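Side-chain contacts in oligopeptide ABC transporter, periplasmic oligopeptide-binding protein, putative (Thermotoga maritima MSB8, PDB 5IPW), which probably binds oligopeptides in the periplasm and hands them to an ABC transporter for uptake across the membrane: residues A[499-504]-A[573-578]; A[506-511]-A[560-565]; A[113-118]-A[125-130]; A[41-46]-A[262-267]; A[353-358]-A[420-425]. All coordinates share one frame; numbering follows the deposited sequence.

Contact 1. Residues A[499-504]-A[573-578]; sequences QPLSSP and ELMAEA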
# COMPACT_ATOMS: atom_id res chain seq x y z
N GLN A 499 -3.94 -4.95 -1.37
CA GLN A 499 -3.08 -5.49 -2.40
C GLN A 499 -2.04 -6.39 -1.73
O GLN A 499 -0.95 -5.93 -1.39
CB GLN A 499 -2.42 -4.37 -3.20
CG GLN A 499 -1.53 -4.86 -4.33
CD GLN A 499 -2.22 -5.90 -5.18
OE1 GLN A 499 -2.11 -7.10 -4.93
NE2 GLN A 499 -2.96 -5.46 -6.18
N PRO A 500 -2.39 -7.67 -1.53
CA PRO A 500 -1.52 -8.60 -0.83
C PRO A 500 -0.23 -8.91 -1.57
O PRO A 500 0.78 -9.14 -0.94
CB PRO A 500 -2.35 -9.88 -0.74
CG PRO A 500 -3.73 -9.50 -1.13
CD PRO A 500 -3.58 -8.35 -2.06
N LEU A 501 -0.27 -8.90 -2.90
CA LEU A 501 0.83 -9.41 -3.72
C LEU A 501 2.16 -8.65 -3.63
O LEU A 501 3.20 -9.17 -4.05
CB LEU A 501 0.38 -9.52 -5.18
CG LEU A 501 -0.66 -10.62 -5.40
CD1 LEU A 501 -1.46 -10.38 -6.67
CD2 LEU A 501 0.01 -11.99 -5.43
N SER A 502 2.14 -7.44 -3.08
CA SER A 502 3.37 -6.72 -2.74
C SER A 502 3.95 -7.18 -1.40
O SER A 502 5.11 -6.89 -1.09
CB SER A 502 3.10 -5.22 -2.70
OG SER A 502 2.18 -4.90 -1.67
N SER A 503 3.12 -7.85 -0.59
CA SER A 503 3.52 -8.42 0.70
C SER A 503 2.74 -9.72 0.92
O SER A 503 1.90 -9.82 1.81
CB SER A 503 3.21 -7.44 1.83
OG SER A 503 3.97 -6.25 1.70
N PRO A 504 3.03 -10.73 0.08
CA PRO A 504 2.17 -11.91 -0.02
C PRO A 504 2.31 -12.96 1.09
O PRO A 504 1.66 -14.00 1.00
CB PRO A 504 2.61 -12.52 -1.35
CG PRO A 504 4.03 -12.14 -1.48
CD PRO A 504 4.11 -10.75 -0.92
N GLU A 573 -8.68 -14.51 -10.92
CA GLU A 573 -9.19 -15.87 -10.85
C GLU A 573 -8.33 -16.75 -9.92
O GLU A 573 -8.87 -17.58 -9.20
CB GLU A 573 -9.25 -16.50 -12.25
CG GLU A 573 -10.28 -15.88 -13.17
CD GLU A 573 -10.11 -16.29 -14.62
OE1 GLU A 573 -9.31 -17.21 -14.90
OE2 GLU A 573 -10.77 -15.68 -15.49
N LEU A 574 -7.01 -16.56 -9.97
CA LEU A 574 -6.09 -17.30 -9.10
C LEU A 574 -6.19 -16.88 -7.63
O LEU A 574 -6.12 -17.72 -6.73
CB LEU A 574 -4.65 -17.16 -9.60
CG LEU A 574 -4.33 -17.90 -10.91
CD1 LEU A 574 -3.01 -17.41 -11.50
CD2 LEU A 574 -4.28 -19.41 -10.71
N MET A 575 -6.37 -15.58 -7.39
CA MET A 575 -6.59 -15.08 -6.03
C MET A 575 -7.91 -15.55 -5.46
O MET A 575 -8.04 -15.72 -4.26
CB MET A 575 -6.54 -13.55 -6.01
CG MET A 575 -5.14 -12.97 -6.17
SD MET A 575 -4.00 -13.39 -4.84
CE MET A 575 -4.78 -12.64 -3.41
N ALA A 576 -8.90 -15.75 -6.34
CA ALA A 576 -10.18 -16.32 -5.94
C ALA A 576 -9.99 -17.68 -5.28
O ALA A 576 -10.54 -17.94 -4.22
CB ALA A 576 -11.10 -16.45 -7.15
N GLU A 577 -9.17 -18.53 -5.90
CA GLU A 577 -8.89 -19.87 -5.38
C GLU A 577 -8.20 -19.82 -4.02
O GLU A 577 -8.53 -20.58 -3.11
CB GLU A 577 -8.00 -20.65 -6.35
CG GLU A 577 -8.44 -20.60 -7.80
CD GLU A 577 -7.96 -21.80 -8.58
OE1 GLU A 577 -8.32 -22.93 -8.19
OE2 GLU A 577 -7.24 -21.62 -9.58
N ALA A 578 -7.22 -18.93 -3.91
CA ALA A 578 -6.48 -18.75 -2.66
C ALA A 578 -7.42 -18.38 -1.53
O ALA A 578 -7.36 -18.95 -0.44
CB ALA A 578 -5.43 -17.66 -2.84
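L501, which packs against M575, has its backbone N-H tied to Q499 OE1: L501 N lies 3.3 Å from Q499 OE1, with the donor in the carbonyl plane on a lone pair of the amide oxygen. Q499 NE2 in turn donates to G91 O, so both ends of the buried amide are used, which helps to fix the Q499 side chain against the backbone of the loop. Beyond this local bond the contact is wholly apolar. M575 bends twice, at chi2 (-64°) and chi3 (-62°), which folds its thioether into a hook reaching from the helix toward the loop. Its methyl meets the proline ring obliquely, M575 CE being 4.0 Å from P500 CG, while one leucine branch stands at the sulfur, L501 CD2 being 4.3 Å from M575 SD. I562 of helix 550-564 touches both L501 and M575. This is buried loop-on-helix packing: the long connection after strand 489-494 rests on helix 568-584 within the solute-binding protein (family 5) fold.

Contact 2. Residues A[506-511]-A[560-565]; sequences VIFPGS and YQIAST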
# COMPACT_ATOMS: atom_id res chain seq x y z
N VAL A 506 1.26 -13.38 4.12
CA VAL A 506 0.11 -13.74 4.96
C VAL A 506 -0.89 -14.64 4.23
O VAL A 506 -1.51 -15.50 4.84
CB VAL A 506 -0.61 -12.49 5.50
CG1 VAL A 506 -1.94 -12.86 6.15
CG2 VAL A 506 0.28 -11.78 6.51
N ILE A 507 -1.03 -14.46 2.92
CA ILE A 507 -1.94 -15.28 2.15
C ILE A 507 -1.22 -16.53 1.67
O ILE A 507 -1.77 -17.63 1.74
CB ILE A 507 -2.55 -14.50 0.96
CG1 ILE A 507 -3.78 -13.70 1.41
CG2 ILE A 507 -3.02 -15.43 -0.14
CD1 ILE A 507 -3.59 -12.88 2.67
N PHE A 508 0.01 -16.36 1.19
CA PHE A 508 0.74 -17.44 0.55
C PHE A 508 1.95 -17.91 1.34
O PHE A 508 2.91 -17.15 1.51
CB PHE A 508 1.18 -17.00 -0.84
CG PHE A 508 0.05 -16.61 -1.73
CD1 PHE A 508 -0.82 -17.57 -2.21
CD2 PHE A 508 -0.18 -15.28 -2.06
CE1 PHE A 508 -1.88 -17.23 -3.02
CE2 PHE A 508 -1.24 -14.93 -2.88
CZ PHE A 508 -2.09 -15.91 -3.36
N PRO A 509 1.92 -19.15 1.84
CA PRO A 509 3.11 -19.72 2.46
C PRO A 509 4.30 -19.74 1.52
O PRO A 509 4.14 -20.05 0.35
CB PRO A 509 2.67 -21.15 2.80
CG PRO A 509 1.20 -21.03 3.03
CD PRO A 509 0.74 -20.01 2.04
N GLY A 510 5.47 -19.38 2.04
CA GLY A 510 6.71 -19.41 1.27
C GLY A 510 6.78 -18.44 0.10
O GLY A 510 7.56 -18.65 -0.83
N SER A 511 5.98 -17.38 0.15
CA SER A 511 6.05 -16.33 -0.87
C SER A 511 7.13 -15.30 -0.51
O SER A 511 7.52 -14.49 -1.35
CB SER A 511 4.71 -15.64 -1.02
OG SER A 511 4.26 -15.13 0.22
N TYR A 560 2.98 -19.19 -7.01
CA TYR A 560 4.02 -19.26 -8.05
C TYR A 560 3.45 -19.21 -9.46
O TYR A 560 4.15 -18.88 -10.42
CB TYR A 560 4.94 -20.46 -7.82
CG TYR A 560 5.99 -20.12 -6.79
CD1 TYR A 560 5.75 -20.30 -5.43
CD2 TYR A 560 7.19 -19.54 -7.17
CE1 TYR A 560 6.70 -19.96 -4.48
CE2 TYR A 560 8.15 -19.20 -6.23
CZ TYR A 560 7.90 -19.40 -4.89
OH TYR A 560 8.86 -19.05 -3.98
N GLN A 561 2.16 -19.53 -9.59
CA GLN A 561 1.42 -19.25 -10.81
C GLN A 561 1.22 -17.76 -10.95
O GLN A 561 1.54 -17.17 -11.98
CB GLN A 561 0.07 -19.96 -10.82
CG GLN A 561 0.14 -21.41 -11.24
CD GLN A 561 -1.24 -22.03 -11.40
OE1 GLN A 561 -1.87 -22.43 -10.42
NE2 GLN A 561 -1.72 -22.09 -12.64
N ILE A 562 0.70 -17.14 -9.89
CA ILE A 562 0.44 -15.70 -9.90
C ILE A 562 1.72 -14.93 -10.22
O ILE A 562 1.68 -13.95 -10.96
CB ILE A 562 -0.13 -15.23 -8.55
CG1 ILE A 562 -1.55 -15.78 -8.36
CG2 ILE A 562 -0.17 -13.70 -8.50
CD1 ILE A 562 -2.15 -15.53 -6.99
N ALA A 563 2.84 -15.38 -9.67
CA ALA A 563 4.13 -14.74 -9.88
C ALA A 563 4.59 -14.75 -11.34
O ALA A 563 5.35 -13.87 -11.75
CB ALA A 563 5.19 -15.40 -9.01
N SER A 564 4.15 -15.75 -12.09
CA SER A 564 4.61 -15.95 -13.47
C SER A 564 3.65 -15.40 -14.54
O SER A 564 4.08 -15.16 -15.68
CB SER A 564 4.83 -17.44 -13.71
OG SER A 564 3.68 -18.17 -13.35
N THR A 565 2.38 -15.22 -14.19
CA THR A 565 1.38 -14.77 -15.16
C THR A 565 1.12 -13.24 -15.05
O THR A 565 0.96 -12.73 -13.95
CB THR A 565 0.06 -15.59 -15.05
OG1 THR A 565 -0.83 -15.22 -16.12
CG2 THR A 565 -0.64 -15.40 -13.71
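A type II beta turn from F508 to S511 faces the last turns of helix 550-564 and meets it at two points, one apolar and one polar. In the turn, G510 takes the positive phi (66°) expected at the third position. S511 OG adds a side-chain bond across the turn, 2.8 Å from F508 O, with the donor tilted 21° from the carbonyl plane. The apolar point joins the end of the phenylalanine ring to the terminal methyl of an isoleucine: F508 CZ lies 3.7 Å from I562 CD1, and the two side chains cross at about a right angle. I562 reaches that far because its CG1 branch runs extended (chi2 172°), carrying CD1 away from the helix. I507 CG2 of the same segment lies over the centre of one face of the F508 ring. At the polar point the phenol hydroxyl gives a weak hydrogen bond to the turn, Y560 OH to G510 O at 3.4 Å, and that oxygen lies at the edge of the tyrosine ring, near its plane. Around this contact, Y560 packs on I530 and I534 of helix 523-534, the F508 ring meets that of Y559, one residue before Y560 in helix 550-564, and F508 and I562 both touch M575 of helix 568-584.

Contact 3. Residues A[113-118]-A[125-130]; sequences FHLRKG and APYTAH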
# COMPACT_ATOMS: atom_id res chain seq x y z
N PHE A 113 6.97 -0.01 -22.70
CA PHE A 113 6.14 1.14 -22.33
C PHE A 113 6.25 2.21 -23.40
O PHE A 113 7.35 2.59 -23.80
CB PHE A 113 6.57 1.71 -20.98
CG PHE A 113 6.24 0.83 -19.81
CD1 PHE A 113 4.98 0.88 -19.23
CD2 PHE A 113 7.18 -0.04 -19.29
CE1 PHE A 113 4.67 0.06 -18.16
CE2 PHE A 113 6.88 -0.85 -18.22
CZ PHE A 113 5.62 -0.80 -17.65
N HIS A 114 5.09 2.69 -23.85
CA HIS A 114 5.01 3.70 -24.89
C HIS A 114 4.77 5.06 -24.27
O HIS A 114 3.73 5.30 -23.67
CB HIS A 114 3.90 3.36 -25.87
CG HIS A 114 4.10 2.05 -26.57
ND1 HIS A 114 4.80 1.93 -27.75
CD2 HIS A 114 3.71 0.80 -26.23
CE1 HIS A 114 4.82 0.67 -28.12
NE2 HIS A 114 4.17 -0.04 -27.22
N LEU A 115 5.74 5.95 -24.44
CA LEU A 115 5.72 7.25 -23.81
C LEU A 115 5.00 8.27 -24.68
O LEU A 115 4.64 7.97 -25.82
CB LEU A 115 7.15 7.71 -23.53
CG LEU A 115 8.02 6.73 -22.75
CD1 LEU A 115 9.36 7.39 -22.42
CD2 LEU A 115 7.34 6.26 -21.48
N ARG A 116 4.84 9.47 -24.14
CA ARG A 116 4.04 10.50 -24.77
C ARG A 116 5.03 11.51 -25.31
O ARG A 116 5.81 12.11 -24.56
CB ARG A 116 3.07 11.12 -23.76
CG ARG A 116 2.59 10.13 -22.70
CD ARG A 116 1.72 10.74 -21.61
NE ARG A 116 0.36 10.80 -22.10
CZ ARG A 116 -0.64 10.00 -21.74
NH1 ARG A 116 -0.51 9.05 -20.82
NH2 ARG A 116 -1.81 10.18 -22.33
N LYS A 117 5.04 11.66 -26.63
CA LYS A 117 5.95 12.55 -27.31
C LYS A 117 5.66 14.00 -26.94
O LYS A 117 4.50 14.41 -26.88
CB LYS A 117 5.85 12.34 -28.83
CG LYS A 117 6.71 13.29 -29.67
CD LYS A 117 6.59 12.97 -31.16
CE LYS A 117 7.04 14.13 -32.04
NZ LYS A 117 8.51 14.39 -31.97
N GLY A 118 6.71 14.76 -26.69
CA GLY A 118 6.58 16.17 -26.36
C GLY A 118 6.47 16.49 -24.87
O GLY A 118 6.37 17.65 -24.51
N ALA A 125 13.06 21.10 -20.52
CA ALA A 125 13.86 20.12 -21.26
C ALA A 125 13.02 18.89 -21.62
O ALA A 125 12.08 18.55 -20.90
CB ALA A 125 15.07 19.71 -20.45
N PRO A 126 13.34 18.24 -22.75
CA PRO A 126 12.54 17.09 -23.17
C PRO A 126 12.70 15.84 -22.30
O PRO A 126 13.79 15.50 -21.87
CB PRO A 126 13.02 16.81 -24.60
CG PRO A 126 14.32 17.51 -24.72
CD PRO A 126 14.28 18.67 -23.80
N TYR A 127 11.58 15.18 -22.06
CA TYR A 127 11.56 13.93 -21.34
C TYR A 127 11.46 12.81 -22.36
O TYR A 127 10.58 12.83 -23.22
CB TYR A 127 10.36 13.87 -20.40
CG TYR A 127 10.18 12.54 -19.74
CD1 TYR A 127 11.14 12.04 -18.88
CD2 TYR A 127 9.05 11.77 -19.98
CE1 TYR A 127 10.98 10.81 -18.27
CE2 TYR A 127 8.89 10.53 -19.38
CZ TYR A 127 9.86 10.06 -18.52
OH TYR A 127 9.68 8.85 -17.90
N THR A 128 12.37 11.84 -22.24
CA THR A 128 12.48 10.74 -23.18
C THR A 128 12.73 9.46 -22.42
O THR A 128 12.91 9.49 -21.20
CB THR A 128 13.64 10.96 -24.17
OG1 THR A 128 14.89 10.87 -23.47
CG2 THR A 128 13.53 12.33 -24.83
N ALA A 129 12.75 8.35 -23.14
CA ALA A 129 13.02 7.05 -22.54
C ALA A 129 14.46 6.94 -22.05
O ALA A 129 14.77 6.07 -21.24
CB ALA A 129 12.72 5.94 -23.52
N HIS A 130 15.33 7.81 -22.53
CA HIS A 130 16.71 7.82 -22.06
C HIS A 130 16.80 8.23 -20.60
O HIS A 130 17.69 7.77 -19.88
CB HIS A 130 17.59 8.70 -22.95
CG HIS A 130 17.50 8.35 -24.40
ND1 HIS A 130 17.93 7.14 -24.90
CD2 HIS A 130 16.98 9.03 -25.45
CE1 HIS A 130 17.69 7.10 -26.20
NE2 HIS A 130 17.12 8.23 -26.56
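One methyl of L115 does nearly all the work on the packed side of this contact, while the side chains of T128 and H130 turn away from it. With CG beside the backbone N (chi1 -53°) and chi2 extended, the leucine pushes CD1 against the start of the helix. L115 CD1 comes to 3.6 Å from A129 N and to 3.8 Å from A129 CB. The backbone just before is also covered, T128 C being 4.0 Å from L115 CD1. The aromatic neighbour is less close: Y127 CE2 lies 4.4 Å from L115 CD1, with the methyl placed obliquely to the ring. Y127 is nonetheless buried, its hydroxyl bonded to T188 O and its ring meeting that of W121 with the planes almost perpendicular. On the outer side the bonding is polar. T128 is the N-cap of the helix, and its OG1 accepts from H130 N at 3.2 Å, a bond well off straight, with an N-H...O angle of 138°. The exposed H130 reaches D164 through NE2, and K117 is exposed and directed away from segment 125-130, its side chain lying against E45 and Y165. The contact joins strand 110-115, which runs antiparallel between strands 94-105 and 166-171, to the first turn of helix 129-140; A129 also touches V167 and A161, so this helix end rests on the five-stranded sheet.

Contact 4. Residues A[41-46]-A[262-267]; sequences QRLPEE and WAVDIE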
# COMPACT_ATOMS: atom_id res chain seq x y z
N GLN A 41 2.17 24.54 -26.52
CA GLN A 41 3.57 24.15 -26.68
C GLN A 41 4.12 23.41 -25.46
O GLN A 41 4.89 22.45 -25.60
CB GLN A 41 4.40 25.39 -26.95
CG GLN A 41 5.87 25.11 -27.21
CD GLN A 41 6.65 26.36 -27.57
OE1 GLN A 41 6.10 27.33 -28.13
NE2 GLN A 41 7.95 26.35 -27.25
N ARG A 42 3.73 23.87 -24.26
CA ARG A 42 4.15 23.25 -23.00
C ARG A 42 3.68 21.81 -22.86
O ARG A 42 4.44 20.94 -22.42
CB ARG A 42 3.56 24.02 -21.82
CG ARG A 42 4.31 25.25 -21.38
CD ARG A 42 3.66 25.79 -20.12
NE ARG A 42 2.76 26.88 -20.45
CZ ARG A 42 1.57 27.11 -19.92
NH1 ARG A 42 1.02 26.32 -19.00
NH2 ARG A 42 0.90 28.15 -20.34
N LEU A 43 2.42 21.56 -23.19
CA LEU A 43 1.85 20.20 -23.13
C LEU A 43 2.47 19.26 -24.16
O LEU A 43 2.99 19.70 -25.18
CB LEU A 43 0.34 20.25 -23.37
CG LEU A 43 -0.51 20.90 -22.28
CD1 LEU A 43 -1.87 21.26 -22.85
CD2 LEU A 43 -0.66 19.97 -21.09
N PRO A 44 2.42 17.95 -23.90
CA PRO A 44 2.84 17.00 -24.92
C PRO A 44 1.82 16.94 -26.06
O PRO A 44 0.80 17.62 -26.02
CB PRO A 44 2.88 15.67 -24.18
CG PRO A 44 1.88 15.84 -23.09
CD PRO A 44 1.95 17.27 -22.68
N GLU A 45 2.11 16.12 -27.07
CA GLU A 45 1.20 15.96 -28.20
C GLU A 45 -0.05 15.22 -27.76
O GLU A 45 -1.13 15.52 -28.21
CB GLU A 45 1.88 15.22 -29.35
CG GLU A 45 2.88 16.09 -30.11
CD GLU A 45 3.58 15.35 -31.25
OE1 GLU A 45 3.27 14.15 -31.50
OE2 GLU A 45 4.44 15.98 -31.89
N GLU A 46 0.12 14.26 -26.86
CA GLU A 46 -0.97 13.45 -26.36
C GLU A 46 -0.93 13.40 -24.83
O GLU A 46 -0.42 12.43 -24.24
CB GLU A 46 -0.90 12.04 -26.96
CG GLU A 46 -0.99 11.98 -28.48
CD GLU A 46 -1.23 10.56 -29.00
OE1 GLU A 46 -2.34 10.28 -29.50
OE2 GLU A 46 -0.31 9.72 -28.89
N TRP A 262 1.80 17.35 -17.65
CA TRP A 262 1.52 16.67 -18.92
C TRP A 262 0.17 15.99 -18.94
O TRP A 262 -0.09 15.18 -19.82
CB TRP A 262 2.61 15.62 -19.19
CG TRP A 262 3.06 14.98 -17.94
CD1 TRP A 262 4.10 15.38 -17.15
CD2 TRP A 262 2.45 13.88 -17.28
NE1 TRP A 262 4.18 14.58 -16.04
CE2 TRP A 262 3.18 13.64 -16.09
CE3 TRP A 262 1.36 13.06 -17.56
CZ2 TRP A 262 2.86 12.63 -15.20
CZ3 TRP A 262 1.04 12.04 -16.67
CH2 TRP A 262 1.79 11.84 -15.51
N ALA A 263 -0.69 16.31 -17.97
CA ALA A 263 -2.04 15.76 -17.95
C ALA A 263 -3.04 16.88 -17.97
O ALA A 263 -2.76 17.97 -17.48
CB ALA A 263 -2.25 14.90 -16.72
N VAL A 264 -4.20 16.61 -18.53
CA VAL A 264 -5.30 17.56 -18.56
C VAL A 264 -6.61 16.91 -18.11
O VAL A 264 -6.71 15.70 -17.93
CB VAL A 264 -5.51 18.15 -19.97
CG1 VAL A 264 -4.23 18.81 -20.47
CG2 VAL A 264 -5.97 17.09 -20.96
N ASP A 265 -7.58 17.79 -17.89
CA ASP A 265 -9.00 17.49 -17.71
C ASP A 265 -9.66 16.91 -18.92
O ASP A 265 -9.17 17.03 -20.03
CB ASP A 265 -9.73 18.82 -17.55
CG ASP A 265 -10.09 19.11 -16.18
OD1 ASP A 265 -9.71 18.30 -15.31
OD2 ASP A 265 -10.75 20.13 -15.97
N ILE A 266 -10.87 16.39 -18.71
CA ILE A 266 -11.77 16.13 -19.82
C ILE A 266 -12.14 17.41 -20.59
O ILE A 266 -12.46 17.33 -21.76
CB ILE A 266 -13.05 15.36 -19.38
CG1 ILE A 266 -13.84 16.10 -18.31
CG2 ILE A 266 -12.67 13.98 -18.87
CD1 ILE A 266 -15.12 15.40 -17.89
N GLU A 267 -12.10 18.57 -19.96
CA GLU A 267 -12.29 19.85 -20.68
C GLU A 267 -10.99 20.48 -21.20
O GLU A 267 -11.00 21.61 -21.66
CB GLU A 267 -13.01 20.87 -19.78
CG GLU A 267 -14.47 20.54 -19.49
CD GLU A 267 -15.39 20.77 -20.69
OE1 GLU A 267 -15.57 21.93 -21.09
OE2 GLU A 267 -15.93 19.77 -21.23
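L43 CG (chi1 -69°) and V264 CG1 (chi1 -56°) both lie beside the backbone N, anti to the carbonyl carbon, and the two side chains then cross obliquely. The valine methyl faces the forked end of the leucine: V264 CG1 is 3.8 Å from L43 CD2 and 4.2 Å from L43 CD1. W262 differs, its CG lying between the backbone N and the carbonyl carbon (chi1 36°), which swings the indole away and leaves the base of the residue to the proline. Thus P44 CD lies 3.8 Å from W262 CA and 3.9 Å from W262 CB, and no ring stacking is involved. The indole NE1 is bonded to L239 O. L43 is the first residue to leave helix 39-42, and the buried L43-P44 pair lies against the start of strand 263-265, which runs parallel to strand 48-51 at the border of a small three-stranded sheet, with W262 and V264 bonded to L48 through their backbones.

Contact 5. Residues A[353-358]-A[420-425]; sequences RKVFND and MGLKWD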
# COMPACT_ATOMS: atom_id res chain seq x y z
N ARG A 353 -2.08 -30.58 18.94
CA ARG A 353 -1.92 -30.46 17.49
C ARG A 353 -3.16 -31.00 16.78
O ARG A 353 -3.70 -30.33 15.91
CB ARG A 353 -0.68 -31.21 17.00
CG ARG A 353 -0.36 -30.94 15.54
CD ARG A 353 0.64 -31.92 14.99
NE ARG A 353 1.88 -31.88 15.76
CZ ARG A 353 2.67 -32.92 16.01
NH1 ARG A 353 2.37 -34.14 15.57
NH2 ARG A 353 3.77 -32.73 16.73
N LYS A 354 -3.59 -32.20 17.16
CA LYS A 354 -4.76 -32.87 16.56
C LYS A 354 -6.03 -32.03 16.66
O LYS A 354 -6.70 -31.79 15.66
CB LYS A 354 -5.00 -34.23 17.21
CG LYS A 354 -4.19 -35.37 16.60
CD LYS A 354 -4.91 -36.04 15.43
CE LYS A 354 -5.77 -37.22 15.87
NZ LYS A 354 -6.92 -36.82 16.73
N VAL A 355 -6.34 -31.58 17.88
CA VAL A 355 -7.47 -30.68 18.11
C VAL A 355 -7.37 -29.41 17.25
O VAL A 355 -8.35 -28.98 16.65
CB VAL A 355 -7.57 -30.29 19.60
CG1 VAL A 355 -8.52 -29.11 19.81
CG2 VAL A 355 -8.00 -31.49 20.43
N PHE A 356 -6.17 -28.83 17.21
CA PHE A 356 -5.90 -27.56 16.49
C PHE A 356 -6.06 -27.67 14.96
O PHE A 356 -6.55 -26.74 14.32
CB PHE A 356 -4.50 -27.04 16.83
CG PHE A 356 -4.38 -26.38 18.20
CD1 PHE A 356 -5.44 -26.36 19.10
CD2 PHE A 356 -3.18 -25.82 18.59
CE1 PHE A 356 -5.29 -25.76 20.34
CE2 PHE A 356 -3.03 -25.23 19.83
CZ PHE A 356 -4.09 -25.20 20.71
N ASN A 357 -5.64 -28.78 14.37
CA ASN A 357 -5.77 -28.97 12.92
C ASN A 357 -7.15 -29.42 12.46
O ASN A 357 -7.39 -29.56 11.26
CB ASN A 357 -4.72 -29.97 12.43
CG ASN A 357 -3.34 -29.36 12.37
OD1 ASN A 357 -2.92 -28.87 11.32
ND2 ASN A 357 -2.63 -29.39 13.49
N ASP A 358 -8.04 -29.67 13.41
CA ASP A 358 -9.42 -29.99 13.10
C ASP A 358 -10.13 -28.70 12.76
O ASP A 358 -10.37 -27.86 13.63
CB ASP A 358 -10.09 -30.69 14.29
CG ASP A 358 -11.45 -31.29 13.94
OD1 ASP A 358 -11.96 -31.07 12.81
OD2 ASP A 358 -12.02 -31.98 14.81
N MET A 420 -16.85 -33.17 17.79
CA MET A 420 -15.45 -33.64 17.82
C MET A 420 -15.20 -34.73 18.86
O MET A 420 -14.33 -35.58 18.68
CB MET A 420 -14.50 -32.46 18.06
CG MET A 420 -14.49 -31.42 16.95
SD MET A 420 -13.53 -29.93 17.36
CE MET A 420 -11.99 -30.64 17.93
N GLY A 421 -15.98 -34.71 19.94
CA GLY A 421 -15.80 -35.65 21.03
C GLY A 421 -15.14 -35.01 22.23
O GLY A 421 -14.74 -35.70 23.16
N LEU A 422 -15.03 -33.69 22.22
CA LEU A 422 -14.50 -32.96 23.36
C LEU A 422 -15.59 -32.89 24.43
O LEU A 422 -16.42 -31.99 24.43
CB LEU A 422 -14.02 -31.57 22.95
CG LEU A 422 -12.98 -31.54 21.81
CD1 LEU A 422 -12.60 -30.11 21.49
CD2 LEU A 422 -11.75 -32.38 22.13
N LYS A 423 -15.56 -33.86 25.33
CA LYS A 423 -16.59 -34.02 26.35
C LYS A 423 -16.43 -32.98 27.45
O LYS A 423 -15.31 -32.68 27.86
CB LYS A 423 -16.51 -35.42 26.96
CG LYS A 423 -16.63 -36.56 25.95
CD LYS A 423 -15.87 -37.81 26.40
CE LYS A 423 -16.56 -38.50 27.57
NZ LYS A 423 -15.85 -39.74 27.97
N TRP A 424 -17.55 -32.43 27.93
CA TRP A 424 -17.52 -31.52 29.08
C TRP A 424 -17.01 -32.27 30.30
O TRP A 424 -17.16 -33.50 30.39
CB TRP A 424 -18.90 -30.94 29.38
CG TRP A 424 -19.33 -29.81 28.48
CD1 TRP A 424 -20.03 -29.92 27.31
CD2 TRP A 424 -19.09 -28.41 28.68
NE1 TRP A 424 -20.24 -28.67 26.78
CE2 TRP A 424 -19.68 -27.73 27.60
CE3 TRP A 424 -18.44 -27.66 29.68
CZ2 TRP A 424 -19.63 -26.33 27.47
CZ3 TRP A 424 -18.40 -26.27 29.55
CH2 TRP A 424 -18.99 -25.63 28.46
N ASP A 425 -16.42 -31.54 31.24
CA ASP A 425 -15.96 -32.15 32.48
C ASP A 425 -17.16 -32.39 33.40
O ASP A 425 -18.30 -32.12 33.02
CB ASP A 425 -14.86 -31.30 33.14
CG ASP A 425 -15.39 -30.04 33.81
OD1 ASP A 425 -16.61 -29.92 34.03
OD2 ASP A 425 -14.56 -29.16 34.13
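The carboxylate of D358 is the flat group at this contact, and the hooked end of M420 stands to one side of its plane, around OD2. M420 CG lies 3.3 Å and M420 CE 3.4 Å from D358 OD2, both obliquely above the plane, with M420 SD on the same side at 3.6 Å. D358 is the N-cap of helix 359-367: its other oxygen, OD1, caps a backbone N at the start of that helix, so the two oxygens have different roles. The aspartate and methionine come from opposite directions, and the bend of M420 at chi3 (50°) turns its methyl back alongside D358 OD2 and toward V355 of helix 350-357. M420 also touches R360 and F361 of helix 359-367. At the end of helix 350-357, N357 ND2 bonds both R353 O and Y345 O. G421 leaves helix 410-420 with positive phi, and the loop then returns L422 toward V355. There the contact becomes apolar: M420 CE is 4.2 Å from V355 CG1, and L422 CD2 is 4.2 Å from V355 CG2.

Overall arrangement
From the N terminus, contact 4 opens first and closes a loop of more than 200 residues, joining the end of helix 39-42 to strand 263-265. Contact 3 is nested inside that loop and links strand 110-115 to helix 129-140; the two touch, with R116 NE 2.8 Å from E46 O. Contact 5 follows in series, tying helix 350-357 to the loop after helix 410-420. Its centre lies about 64 Å from that of contact 3, on the opposite side of the chain's centre. Contact 1 then closes over contact 2, which nests within it. Their centres are about 7 Å apart, and together they bind the loop after strand 489-494 to the successive helices 550-564 and 568-584.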